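Rhodopsin (PDB 2Z73) senses dim light in squid vision, where isomerization of its 11-cis retinal drives a conformational change that signals through G-proteins to phospholipase C. Local coordinates at residues M71-L76 with M313-S318; I131-V136 with M257-I262; F218-I223 with I262-V267; H319-E324 with E345-A350. One frame throughout, in Å; residues are numbered along the deposited sequence.

Contact 1. Residues M71-L76 with M313-S318; sequences MFIINL and MIYSVS. With PLM (palmitic acid), chain F; BOG (octyl beta-D-glucopyranoside), chain C.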
# COMPACT_ATOMS: atom_id res chain seq x y z
N MET A 71 -13.58 -4.87 2.12
CA MET A 71 -12.77 -6.08 2.08
C MET A 71 -11.41 -5.68 1.50
O MET A 71 -10.36 -6.15 1.97
CB MET A 71 -13.45 -7.14 1.20
CG MET A 71 -14.66 -7.83 1.84
SD MET A 71 -15.61 -8.91 0.71
CE MET A 71 -14.27 -10.06 0.17
N PHE A 72 -11.43 -4.80 0.50
CA PHE A 72 -10.20 -4.32 -0.13
C PHE A 72 -9.32 -3.70 0.95
O PHE A 72 -8.12 -3.93 0.99
CB PHE A 72 -10.47 -3.28 -1.21
CG PHE A 72 -11.29 -3.78 -2.37
CD1 PHE A 72 -11.08 -5.04 -2.91
CD2 PHE A 72 -12.28 -2.97 -2.94
CE1 PHE A 72 -11.85 -5.50 -3.99
CE2 PHE A 72 -13.05 -3.42 -4.01
CZ PHE A 72 -12.83 -4.68 -4.54
N ILE A 73 -9.94 -2.89 1.81
CA ILE A 73 -9.21 -2.23 2.90
C ILE A 73 -8.55 -3.27 3.79
O ILE A 73 -7.39 -3.13 4.19
CB ILE A 73 -10.14 -1.35 3.77
CG1 ILE A 73 -10.45 -0.02 3.06
CG2 ILE A 73 -9.49 -1.05 5.12
CD1 ILE A 73 -11.40 0.89 3.83
N ILE A 74 -9.29 -4.32 4.10
CA ILE A 74 -8.77 -5.37 4.94
C ILE A 74 -7.61 -6.04 4.23
O ILE A 74 -6.53 -6.23 4.80
CB ILE A 74 -9.88 -6.40 5.30
CG1 ILE A 74 -10.89 -5.73 6.25
CG2 ILE A 74 -9.29 -7.64 5.96
CD1 ILE A 74 -12.14 -6.54 6.52
N ASN A 75 -7.83 -6.39 2.96
CA ASN A 75 -6.80 -7.05 2.16
C ASN A 75 -5.52 -6.21 2.15
O ASN A 75 -4.41 -6.74 2.26
CB ASN A 75 -7.30 -7.26 0.73
CG ASN A 75 -6.29 -8.01 -0.13
OD1 ASN A 75 -6.04 -9.19 0.08
ND2 ASN A 75 -5.71 -7.31 -1.09
N LEU A 76 -5.69 -4.89 2.02
CA LEU A 76 -4.56 -3.96 2.01
C LEU A 76 -3.83 -4.01 3.36
O LEU A 76 -2.60 -4.04 3.41
CB LEU A 76 -5.08 -2.53 1.78
CG LEU A 76 -4.26 -1.55 0.95
CD1 LEU A 76 -4.75 -0.14 1.25
CD2 LEU A 76 -2.77 -1.66 1.27
N MET A 313 -2.54 5.10 9.89
CA MET A 313 -2.49 6.43 10.47
C MET A 313 -3.30 7.41 9.61
O MET A 313 -3.96 8.31 10.14
CB MET A 313 -1.04 6.89 10.61
CG MET A 313 -0.17 5.90 11.38
SD MET A 313 1.46 6.51 11.87
CE MET A 313 2.44 6.11 10.41
N ILE A 314 -3.26 7.24 8.30
CA ILE A 314 -4.01 8.12 7.41
C ILE A 314 -5.50 7.96 7.73
O ILE A 314 -6.23 8.95 7.90
CB ILE A 314 -3.76 7.76 5.92
CG1 ILE A 314 -2.29 7.98 5.57
CG2 ILE A 314 -4.61 8.64 5.01
CD1 ILE A 314 -1.91 7.52 4.16
N TYR A 315 -5.95 6.71 7.83
CA TYR A 315 -7.34 6.38 8.15
C TYR A 315 -7.77 7.02 9.46
O TYR A 315 -8.85 7.60 9.56
CB TYR A 315 -7.52 4.87 8.30
CG TYR A 315 -7.25 4.03 7.07
CD1 TYR A 315 -6.63 2.79 7.19
CD2 TYR A 315 -7.67 4.44 5.81
CE1 TYR A 315 -6.45 1.96 6.09
CE2 TYR A 315 -7.48 3.61 4.69
CZ TYR A 315 -6.88 2.38 4.85
OH TYR A 315 -6.71 1.56 3.76
N SER A 316 -6.92 6.89 10.48
CA SER A 316 -7.24 7.41 11.81
C SER A 316 -7.48 8.91 11.91
O SER A 316 -8.08 9.38 12.88
CB SER A 316 -6.16 7.00 12.81
OG SER A 316 -4.97 7.74 12.62
N VAL A 317 -7.02 9.67 10.92
CA VAL A 317 -7.21 11.12 10.95
C VAL A 317 -8.21 11.63 9.92
O VAL A 317 -8.52 12.81 9.92
CB VAL A 317 -5.88 11.88 10.69
CG1 VAL A 317 -4.87 11.53 11.74
CG2 VAL A 317 -5.35 11.55 9.30
N SER A 318 -8.71 10.74 9.06
CA SER A 318 -9.66 11.17 8.03
C SER A 318 -10.82 10.24 7.77
O SER A 318 -11.72 10.57 7.01
CB SER A 318 -8.92 11.36 6.71
OG SER A 318 -8.46 10.11 6.24
C1 PLM F . -4.22 10.42 15.07
O2 PLM F . -4.92 9.77 14.31
C2 PLM F . -2.75 10.05 15.25
C3 PLM F . -2.52 8.60 15.70
C4 PLM F . -1.10 8.43 16.23
C5 PLM F . -0.28 7.56 15.33
C6 PLM F . 1.11 7.41 15.89
C7 PLM F . 2.11 8.09 14.97
C8 PLM F . 3.54 7.97 15.49
C9 PLM F . 4.55 7.98 14.35
CA PLM F . 5.65 8.98 14.58
CB PLM F . 6.33 9.32 13.27
CC PLM F . 7.72 9.88 13.49
CD PLM F . 8.37 10.22 12.17
CE PLM F . 8.78 11.67 12.14
CF PLM F . 7.99 12.46 11.10
CG PLM F . 8.40 13.94 11.08
C1 BOG C . -19.51 2.65 2.04
O1 BOG C . -18.44 2.91 1.24
C2 BOG C . -19.65 3.97 2.76
O2 BOG C . -18.46 4.33 3.55
C3 BOG C . -20.82 3.70 3.61
O3 BOG C . -20.97 4.91 4.25
C4 BOG C . -22.06 3.30 2.71
O4 BOG C . -23.17 3.05 3.51
C5 BOG C . -21.87 2.02 2.03
O5 BOG C . -20.73 2.29 1.22
C6 BOG C . -23.10 1.62 1.12
O6 BOG C . -22.83 0.27 0.45
C1' BOG C . -17.76 1.69 1.35
C2' BOG C . -16.82 1.81 0.25
C3' BOG C . -15.52 1.62 0.94
C4' BOG C . -14.70 2.53 0.22
C5' BOG C . -13.32 2.15 0.60
C6' BOG C . -12.64 3.40 0.45
C7' BOG C . -11.29 3.05 0.90
C8' BOG C . -10.81 4.32 1.37
O HOH W 1 -5.73 -0.91 4.74

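Contact 2. Residues I131-V136 with M257-I262; sequences IDRYNV and MRLAKI. With BOG (octyl beta-D-glucopyranoside), chain C.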
# COMPACT_ATOMS: atom_id res chain seq x y z
N ILE A 131 -11.37 1.31 -8.49
CA ILE A 131 -12.42 0.86 -9.40
C ILE A 131 -13.77 1.01 -8.72
O ILE A 131 -14.75 1.47 -9.33
CB ILE A 131 -12.21 -0.59 -9.79
CG1 ILE A 131 -10.90 -0.72 -10.58
CG2 ILE A 131 -13.37 -1.08 -10.61
CD1 ILE A 131 -10.58 -2.12 -11.02
N ASP A 132 -13.83 0.60 -7.46
CA ASP A 132 -15.07 0.71 -6.69
C ASP A 132 -15.46 2.18 -6.64
O ASP A 132 -16.62 2.52 -6.82
CB ASP A 132 -14.87 0.17 -5.28
CG ASP A 132 -16.01 0.52 -4.36
OD1 ASP A 132 -15.83 1.39 -3.49
OD2 ASP A 132 -17.08 -0.08 -4.51
N ARG A 133 -14.47 3.03 -6.40
CA ARG A 133 -14.71 4.47 -6.33
C ARG A 133 -15.32 4.97 -7.64
O ARG A 133 -16.25 5.78 -7.63
CB ARG A 133 -13.41 5.21 -6.04
CG ARG A 133 -12.86 5.02 -4.63
CD ARG A 133 -13.86 5.44 -3.56
NE ARG A 133 -14.93 4.46 -3.40
CZ ARG A 133 -16.05 4.65 -2.70
NH1 ARG A 133 -16.27 5.80 -2.07
NH2 ARG A 133 -16.95 3.69 -2.63
N TYR A 134 -14.81 4.48 -8.76
CA TYR A 134 -15.33 4.87 -10.07
C TYR A 134 -16.77 4.41 -10.28
O TYR A 134 -17.53 5.10 -10.95
CB TYR A 134 -14.45 4.29 -11.18
CG TYR A 134 -15.12 4.30 -12.54
CD1 TYR A 134 -15.55 3.11 -13.14
CD2 TYR A 134 -15.35 5.49 -13.22
CE1 TYR A 134 -16.17 3.12 -14.39
CE2 TYR A 134 -15.97 5.51 -14.46
CZ TYR A 134 -16.37 4.32 -15.04
OH TYR A 134 -17.00 4.35 -16.27
N ASN A 135 -17.13 3.26 -9.73
CA ASN A 135 -18.49 2.75 -9.89
C ASN A 135 -19.51 3.49 -9.03
O ASN A 135 -20.68 3.60 -9.39
CB ASN A 135 -18.56 1.26 -9.56
CG ASN A 135 -18.12 0.38 -10.71
OD1 ASN A 135 -18.59 0.53 -11.83
ND2 ASN A 135 -17.22 -0.56 -10.42
N VAL A 136 -19.07 4.00 -7.89
CA VAL A 136 -19.97 4.71 -7.00
C VAL A 136 -19.94 6.22 -7.22
O VAL A 136 -20.96 6.89 -7.08
CB VAL A 136 -19.66 4.40 -5.51
CG1 VAL A 136 -18.22 4.73 -5.18
CG2 VAL A 136 -20.59 5.19 -4.60
N MET A 257 -17.35 10.62 -1.64
CA MET A 257 -16.29 11.49 -2.13
C MET A 257 -15.14 11.50 -1.14
O MET A 257 -13.98 11.40 -1.53
CB MET A 257 -16.82 12.91 -2.33
CG MET A 257 -15.81 13.89 -2.94
SD MET A 257 -15.26 13.43 -4.61
CE MET A 257 -13.51 13.38 -4.39
N ARG A 258 -15.46 11.62 0.14
CA ARG A 258 -14.43 11.65 1.17
C ARG A 258 -13.56 10.40 1.12
O ARG A 258 -12.33 10.48 1.23
CB ARG A 258 -15.04 11.79 2.56
CG ARG A 258 -13.98 12.10 3.61
CD ARG A 258 -14.55 12.20 5.01
NE ARG A 258 -13.52 12.60 5.96
CZ ARG A 258 -13.25 13.86 6.29
NH1 ARG A 258 -12.28 14.13 7.16
NH2 ARG A 258 -13.95 14.86 5.76
N LEU A 259 -14.20 9.24 0.97
CA LEU A 259 -13.48 7.98 0.92
C LEU A 259 -12.61 7.93 -0.34
O LEU A 259 -11.48 7.43 -0.31
CB LEU A 259 -14.45 6.79 0.91
CG LEU A 259 -15.00 6.20 2.22
CD1 LEU A 259 -13.85 5.82 3.13
CD2 LEU A 259 -15.92 7.18 2.92
N ALA A 260 -13.13 8.45 -1.45
CA ALA A 260 -12.40 8.48 -2.70
C ALA A 260 -11.15 9.31 -2.48
O ALA A 260 -10.05 8.94 -2.91
CB ALA A 260 -13.24 9.08 -3.79
N LYS A 261 -11.33 10.44 -1.80
CA LYS A 261 -10.21 11.31 -1.49
C LYS A 261 -9.18 10.49 -0.72
O LYS A 261 -8.02 10.40 -1.12
CB LYS A 261 -10.68 12.49 -0.66
CG LYS A 261 -11.29 13.62 -1.46
CD LYS A 261 -11.91 14.67 -0.54
CE LYS A 261 -12.25 15.95 -1.29
NZ LYS A 261 -13.13 15.71 -2.46
N ILE A 262 -9.61 9.87 0.37
CA ILE A 262 -8.72 9.03 1.18
C ILE A 262 -7.89 8.10 0.29
O ILE A 262 -6.66 8.06 0.38
CB ILE A 262 -9.50 8.15 2.17
CG1 ILE A 262 -10.34 9.03 3.10
CG2 ILE A 262 -8.54 7.32 3.01
CD1 ILE A 262 -11.25 8.25 4.02
C1 BOG C . -19.51 2.65 2.04
O1 BOG C . -18.44 2.91 1.24
C2 BOG C . -19.65 3.97 2.76
O2 BOG C . -18.46 4.33 3.55
C3 BOG C . -20.82 3.70 3.61
O3 BOG C . -20.97 4.91 4.25
C4 BOG C . -22.06 3.30 2.71
O4 BOG C . -23.17 3.05 3.51
C5 BOG C . -21.87 2.02 2.03
O5 BOG C . -20.73 2.29 1.22
C6 BOG C . -23.10 1.62 1.12
O6 BOG C . -22.83 0.27 0.45
C1' BOG C . -17.76 1.69 1.35
C2' BOG C . -16.82 1.81 0.25
C3' BOG C . -15.52 1.62 0.94
C4' BOG C . -14.70 2.53 0.22
C5' BOG C . -13.32 2.15 0.60
C6' BOG C . -12.64 3.40 0.45
C7' BOG C . -11.29 3.05 0.90
C8' BOG C . -10.81 4.32 1.37

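Contact 3. Residues F218-I223 with I262-V267; sequences FCYFNI and ISIVIV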
# COMPACT_ATOMS: atom_id res chain seq x y z
N PHE A 218 -6.82 5.97 -14.59
CA PHE A 218 -8.00 5.81 -15.43
C PHE A 218 -9.28 5.91 -14.63
O PHE A 218 -10.31 6.33 -15.15
CB PHE A 218 -7.95 4.45 -16.15
CG PHE A 218 -9.21 4.11 -16.90
CD1 PHE A 218 -10.31 3.58 -16.23
CD2 PHE A 218 -9.30 4.32 -18.27
CE1 PHE A 218 -11.48 3.26 -16.92
CE2 PHE A 218 -10.46 4.00 -18.97
CZ PHE A 218 -11.55 3.47 -18.29
N CYS A 219 -9.21 5.53 -13.36
CA CYS A 219 -10.38 5.59 -12.48
C CYS A 219 -10.54 6.96 -11.83
O CYS A 219 -11.65 7.49 -11.77
CB CYS A 219 -10.28 4.52 -11.38
SG CYS A 219 -10.67 2.84 -11.93
N TYR A 220 -9.45 7.52 -11.34
CA TYR A 220 -9.54 8.82 -10.70
C TYR A 220 -9.70 9.92 -11.72
O TYR A 220 -10.50 10.83 -11.53
CB TYR A 220 -8.33 9.06 -9.80
CG TYR A 220 -8.37 8.16 -8.59
CD1 TYR A 220 -9.45 8.19 -7.71
CD2 TYR A 220 -7.37 7.21 -8.37
CE1 TYR A 220 -9.54 7.31 -6.64
CE2 TYR A 220 -7.45 6.32 -7.31
CZ TYR A 220 -8.54 6.37 -6.45
OH TYR A 220 -8.64 5.47 -5.41
N PHE A 221 -8.95 9.84 -12.81
CA PHE A 221 -9.08 10.87 -13.83
C PHE A 221 -10.50 10.80 -14.38
O PHE A 221 -11.03 11.78 -14.91
CB PHE A 221 -8.09 10.66 -14.97
CG PHE A 221 -8.14 11.74 -16.02
CD1 PHE A 221 -7.77 13.04 -15.70
CD2 PHE A 221 -8.57 11.46 -17.31
CE1 PHE A 221 -7.83 14.05 -16.66
CE2 PHE A 221 -8.63 12.46 -18.27
CZ PHE A 221 -8.26 13.76 -17.95
N ASN A 222 -11.11 9.62 -14.24
CA ASN A 222 -12.46 9.37 -14.71
C ASN A 222 -13.49 9.88 -13.71
O ASN A 222 -14.65 10.10 -14.04
CB ASN A 222 -12.66 7.87 -14.93
CG ASN A 222 -13.73 7.56 -15.96
OD1 ASN A 222 -14.86 8.04 -15.87
ND2 ASN A 222 -13.38 6.75 -16.95
N ILE A 223 -13.05 10.06 -12.47
CA ILE A 223 -13.92 10.56 -11.41
C ILE A 223 -13.87 12.08 -11.46
O ILE A 223 -14.83 12.75 -11.07
CB ILE A 223 -13.44 10.03 -10.03
CG1 ILE A 223 -13.79 8.54 -9.91
CG2 ILE A 223 -14.07 10.84 -8.90
CD1 ILE A 223 -13.30 7.89 -8.63
N ILE A 262 -9.61 9.87 0.37
CA ILE A 262 -8.72 9.03 1.18
C ILE A 262 -7.89 8.10 0.29
O ILE A 262 -6.66 8.06 0.38
CB ILE A 262 -9.50 8.15 2.17
CG1 ILE A 262 -10.34 9.03 3.10
CG2 ILE A 262 -8.54 7.32 3.01
CD1 ILE A 262 -11.25 8.25 4.02
N SER A 263 -8.59 7.35 -0.57
CA SER A 263 -7.95 6.40 -1.48
C SER A 263 -6.77 7.02 -2.20
O SER A 263 -5.72 6.39 -2.36
CB SER A 263 -8.95 5.94 -2.53
OG SER A 263 -10.09 5.37 -1.93
N ILE A 264 -6.96 8.25 -2.66
CA ILE A 264 -5.93 8.97 -3.39
C ILE A 264 -4.75 9.29 -2.50
O ILE A 264 -3.60 9.19 -2.93
CB ILE A 264 -6.50 10.27 -4.02
CG1 ILE A 264 -7.02 9.95 -5.42
CG2 ILE A 264 -5.44 11.37 -4.06
CD1 ILE A 264 -7.71 11.12 -6.11
N VAL A 265 -5.01 9.68 -1.26
CA VAL A 265 -3.88 10.00 -0.38
C VAL A 265 -3.01 8.77 -0.11
O VAL A 265 -1.78 8.88 -0.09
CB VAL A 265 -4.35 10.58 0.97
CG1 VAL A 265 -3.14 10.91 1.84
CG2 VAL A 265 -5.17 11.82 0.74
N ILE A 266 -3.63 7.61 0.11
CA ILE A 266 -2.86 6.41 0.39
C ILE A 266 -2.11 5.97 -0.86
O ILE A 266 -1.02 5.38 -0.77
CB ILE A 266 -3.75 5.27 0.94
CG1 ILE A 266 -4.79 4.85 -0.10
CG2 ILE A 266 -4.45 5.73 2.22
CD1 ILE A 266 -5.71 3.72 0.38
N VAL A 267 -2.69 6.25 -2.02
CA VAL A 267 -2.03 5.93 -3.29
C VAL A 267 -0.82 6.86 -3.43
O VAL A 267 0.28 6.44 -3.77
CB VAL A 267 -2.98 6.11 -4.49
CG1 VAL A 267 -2.19 6.17 -5.79
CG2 VAL A 267 -3.94 4.96 -4.56

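Contact 4. Residues H319-E324 with E345-A350; sequences HPKFRE and EDDKDA. With BOG (octyl beta-D-glucopyranoside), chain C.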
# COMPACT_ATOMS: atom_id res chain seq x y z
N HIS A 319 -10.82 9.07 8.39
CA HIS A 319 -11.91 8.13 8.17
C HIS A 319 -12.90 8.16 9.33
O HIS A 319 -12.62 7.61 10.40
CB HIS A 319 -11.35 6.73 7.98
CG HIS A 319 -12.31 5.79 7.33
ND1 HIS A 319 -13.53 5.47 7.89
CD2 HIS A 319 -12.25 5.13 6.15
CE1 HIS A 319 -14.18 4.65 7.08
NE2 HIS A 319 -13.42 4.43 6.02
N PRO A 320 -14.07 8.80 9.14
CA PRO A 320 -15.12 8.92 10.16
C PRO A 320 -15.58 7.63 10.83
O PRO A 320 -15.39 7.46 12.03
CB PRO A 320 -16.24 9.64 9.41
CG PRO A 320 -16.06 9.18 8.01
CD PRO A 320 -14.56 9.27 7.83
N LYS A 321 -16.20 6.72 10.08
CA LYS A 321 -16.65 5.48 10.69
C LYS A 321 -15.53 4.78 11.42
O LYS A 321 -15.70 4.31 12.54
CB LYS A 321 -17.25 4.53 9.64
CG LYS A 321 -18.70 4.83 9.29
CD LYS A 321 -19.24 3.87 8.25
CE LYS A 321 -20.69 4.18 7.91
NZ LYS A 321 -21.24 3.27 6.87
N PHE A 322 -14.36 4.73 10.79
CA PHE A 322 -13.20 4.08 11.40
C PHE A 322 -12.78 4.80 12.66
O PHE A 322 -12.47 4.17 13.68
CB PHE A 322 -12.03 4.06 10.42
CG PHE A 322 -10.80 3.40 10.96
CD1 PHE A 322 -10.82 2.07 11.36
CD2 PHE A 322 -9.60 4.10 11.04
CE1 PHE A 322 -9.68 1.45 11.85
CE2 PHE A 322 -8.45 3.49 11.53
CZ PHE A 322 -8.49 2.16 11.93
N ARG A 323 -12.78 6.12 12.61
CA ARG A 323 -12.40 6.91 13.78
C ARG A 323 -13.42 6.70 14.89
O ARG A 323 -13.09 6.76 16.08
CB ARG A 323 -12.34 8.40 13.41
CG ARG A 323 -11.05 8.82 12.72
CD ARG A 323 -11.16 10.21 12.15
NE ARG A 323 -11.56 11.22 13.14
CZ ARG A 323 -10.76 11.71 14.08
NH1 ARG A 323 -9.50 11.31 14.18
NH2 ARG A 323 -11.23 12.63 14.92
N GLU A 324 -14.66 6.45 14.50
CA GLU A 324 -15.73 6.22 15.46
C GLU A 324 -15.33 4.97 16.24
O GLU A 324 -15.11 5.00 17.45
CB GLU A 324 -17.04 5.99 14.70
CG GLU A 324 -18.31 6.37 15.44
CD GLU A 324 -19.55 5.83 14.74
OE1 GLU A 324 -20.67 6.26 15.08
OE2 GLU A 324 -19.39 4.96 13.86
N GLU A 345 -22.20 12.42 10.77
CA GLU A 345 -23.47 12.96 10.30
C GLU A 345 -23.80 12.60 8.86
O GLU A 345 -24.85 12.02 8.59
CB GLU A 345 -23.48 14.48 10.47
CG GLU A 345 -23.28 14.93 11.90
CD GLU A 345 -23.21 16.43 12.03
OE1 GLU A 345 -22.37 17.05 11.35
OE2 GLU A 345 -24.00 16.99 12.82
N ASP A 346 -22.91 12.95 7.93
CA ASP A 346 -23.14 12.66 6.52
C ASP A 346 -23.48 11.20 6.24
O ASP A 346 -24.16 10.89 5.27
CB ASP A 346 -21.93 13.07 5.68
CG ASP A 346 -21.90 14.57 5.37
OD1 ASP A 346 -21.73 15.37 6.32
OD2 ASP A 346 -22.04 14.94 4.19
N ASP A 347 -23.00 10.30 7.10
CA ASP A 347 -23.31 8.88 6.92
C ASP A 347 -24.71 8.58 7.44
O ASP A 347 -25.40 7.69 6.94
CB ASP A 347 -22.29 8.00 7.66
CG ASP A 347 -20.95 7.93 6.95
OD1 ASP A 347 -20.15 8.88 7.07
OD2 ASP A 347 -20.71 6.93 6.25
N LYS A 348 -25.12 9.34 8.45
CA LYS A 348 -26.44 9.18 9.05
C LYS A 348 -27.53 9.46 8.03
O LYS A 348 -28.38 8.61 7.75
CB LYS A 348 -26.58 10.13 10.24
CG LYS A 348 -25.50 9.96 11.29
CD LYS A 348 -25.61 11.00 12.39
CE LYS A 348 -24.52 10.81 13.44
NZ LYS A 348 -24.53 11.90 14.47
N ASP A 349 -27.50 10.66 7.46
CA ASP A 349 -28.49 11.08 6.47
C ASP A 349 -28.45 10.21 5.22
O ASP A 349 -29.49 9.83 4.69
CB ASP A 349 -28.24 12.54 6.06
CG ASP A 349 -28.43 13.50 7.22
OD1 ASP A 349 -27.72 13.37 8.24
OD2 ASP A 349 -29.29 14.40 7.11
N ALA A 350 -27.24 9.89 4.76
CA ALA A 350 -27.07 9.07 3.57
C ALA A 350 -27.77 7.72 3.69
O ALA A 350 -28.17 7.13 2.69
CB ALA A 350 -25.59 8.87 3.29
C1 BOG C . -19.51 2.65 2.04
O1 BOG C . -18.44 2.91 1.24
C2 BOG C . -19.65 3.97 2.76
O2 BOG C . -18.46 4.33 3.55
C3 BOG C . -20.82 3.70 3.61
O3 BOG C . -20.97 4.91 4.25
C4 BOG C . -22.06 3.30 2.71
O4 BOG C . -23.17 3.05 3.51
C5 BOG C . -21.87 2.02 2.03
O5 BOG C . -20.73 2.29 1.22
C6 BOG C . -23.10 1.62 1.12
O6 BOG C . -22.83 0.27 0.45
C1' BOG C . -17.76 1.69 1.35
C2' BOG C . -16.82 1.81 0.25
C3' BOG C . -15.52 1.62 0.94
C4' BOG C . -14.70 2.53 0.22
C5' BOG C . -13.32 2.15 0.60
C6' BOG C . -12.64 3.40 0.45
C7' BOG C . -11.29 3.05 0.90
C8' BOG C . -10.81 4.32 1.37

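Contact 1. Residues M71-L76 with M313-S318
Ile-73 of helix 70-87 and Tyr-315 of helix 311-318 mark the nearest backbone approach, their CA atoms still 10.3 Å apart, so the gap is spanned almost entirely by one long side chain. Tyr-315 is the tyrosine of the NPxxY motif of rhodopsin-family receptors, which sits at the cytoplasmic end of transmembrane helix 7. Its phenol runs across to helix 2, and the hydroxyl end does the touching: OH lies 3.6 Å from Leu-76 CD1 and 4.0 Å from Ile-73 CG2. The Ile-73 and Tyr-315 side chains lie alongside, pointing opposite ways, the methyl coming at the ring obliquely.

No direct hydrogen bond joins the two segments. A water does the work instead, sitting at the edge of the phenol in the ring plane, 2.8 Å from Tyr-315 OH, and donating a hydrogen bond to Ile-73 O. The buried hydroxyl thus has a polar partner among otherwise apolar neighbours. With CG1 anti to the carbonyl carbon (chi1 -78°) and the chain extended beyond it, Ile-73 carries CD1 on to the detergent tail, 3.6 Å from C7' of the octyl glucoside. Val-55 and Phe-59 of helix 31-61 pack on Ile-73 too, while Ile-262 of helix 246-286 lies against Tyr-315.

At the far side of helix 311-318, Met-313 SD rests 3.5 Å from C7 of a palmitic acid. The segment closes with Ser-318 OG donating to Ile-314 O at 3.0 Å from above the carbonyl plane, as Val-317 N reaches that oxygen from the opposite face.

Contact 2. Residues I131-V136 with M257-I262
Two bends in the Arg-133 chain, at chi2 (-58°) and chi3 (75°), fold it over Ala-260 and turn its guanidinium back toward Asp-132. The aliphatic part makes the helix-to-helix touch: Arg-133 CD lies 3.5 Å from Ala-260 CA, with the alanine methyl beside it. The small residue lets the backbones come close here, Arg-133 and Ala-260 being 5.9 Å apart between CA atoms.

Further out, Arg-133 NH1 passes 3.6 Å from Leu-259 CB, the two side chains crossing at a slant. NH2 grips Asp-132 OD1 at 2.7 Å in a salt bridge with a 153° angle at hydrogen, entering on the syn side of the carboxylate though tilted from its plane; NE adds a weak bond to the same oxygen. Val-136 CG1 sits toward the rim of one guanidinium face, and C4' of the octyl glucoside tail lies over the centre of the other, 3.8 Å above the plane.

This is the DRY motif of class A receptors. NH1 also forms a salt bridge with Glu-256, one residue before the second segment, which completes the ionic lock between transmembrane helices 3 and 6 that is characteristic of inactive rhodopsins. Around this junction, Ile-223 of helix 195-224 packs on Arg-133, Ile-262 leans on helix 311-318, and His-319 beyond that helix touches Leu-259.

Contact 3. Residues F218-I223 with I262-V267
Tyr-220 alone carries the first segment's side of this contact, meeting Ser-263 and Ile-264 where transmembrane helices 5 and 6 of the rhodopsin seven-helix bundle run beside each other. Cys-219, just before it on helix 195-224, is buried and packs with Ile-131 of helix 104-138.

Next is Tyr-220, the tyrosine that class A receptors commonly carry near the cytoplasmic end of helix 5. Its CG stands anti to the carbonyl carbon (chi1 -69°), which swings the phenol toward helix 246-286. Ile-264 CG1 sits over the middle of one ring face, 3.7 Å from the centroid and only 8° off the ring normal, a well-centred CH-pi contact. The hydroxyl end runs on to Ser-263, where Tyr-220 OH is 2.9 Å from Ser-263 CB, shorter than a normal contact and so doubtful in detail. Ser-263 OG lies 3.8 Å from Tyr-220 OH and is bonded instead to Leu-259 O, one turn back. With an alanine here the ring is gone, and a gap would probably open beside Ile-264 and Ser-263. Ser-130 of helix 104-138 touches the same tyrosine.

After it, Phe-221 faces the protein surface and stacks with Phe-217, and Asn-222 reaches Tyr-134 of helix 104-138.

Ile-264 itself lies on the surface. Its extended end brings CD1 over the near part of the same ring, 3.8 Å from Tyr-220 CD1.

Contact 4. Residues H319-E324 with E345-A350
Two flat groups frame Lys-321: the carboxylate of Asp-347 across the contact, whose OD2 meets Lys-321 CE at 3.2 Å, and the imidazole of His-319, which has Lys-321 CB at its edge, in the ring plane. ND1 of that imidazole accepts a hydrogen bond from Phe-322 N at 3.1 Å. The bond is fairly straight (159° at hydrogen), but the donor stands 30° out of the ring plane. His-319 is thereby the N-cap of helix 320-329, and the bond settles how its ring is turned.

Lys-321 leaves the helix with CG anti to the carbonyl carbon and then runs fully extended, so its far end passes the Asp-347 side chain at an angle. The ion pair is long, 3.7 Å from Lys-321 NZ to Asp-347 OD2; the methylene next to the ammonium comes nearer than the ammonium itself. Octyl glucoside O3 fills the corner between them, 2.9 Å from Asp-347 OD2 and taking a weak bond from Lys-321 NZ at 3.1 Å. Pro-320 CG brushes the other carboxylate oxygen, OD1, at 4.2 Å. An alanine in place of Lys-321 is likely to cost the buried Asp-347 carboxylate its long ion pair and the sugar O3 a weak donor.

Glu-351 makes a second, weak pair with the lysine. On the same helix Phe-322 meets Phe-59, and Arg-323 bridges to Glu-343. A short amphipathic helix directly after transmembrane helix 7, capped at its start, is helix 8 of the rhodopsin fold; here a cytoplasmic helix from further along the tail, 345-351, lies against it.

Overall arrangement
Contacts 2 and 3 lie closest together, centres 7 Å apart, and share Ile-262 on helix 246-286, so helix 6 packs against both helix 3 and helix 5 within a short length. Contact 1, its centre about 13 Å from that of contact 2, joins it through Ser-318 O and Arg-258 NE, a probable hydrogen bond of 2.9 Å. Contact 4 continues from contact 1 into helix 8: Tyr-315 CB packs 3.5 Å from Phe-322 CD2. One octyl glucoside touches contacts 1, 2 and 4 and also reaches Ser-263 of contact 3. All four lie toward the cytoplasmic side; retinal is about 11 Å from the Leu-76 side chain, so the two do not touch.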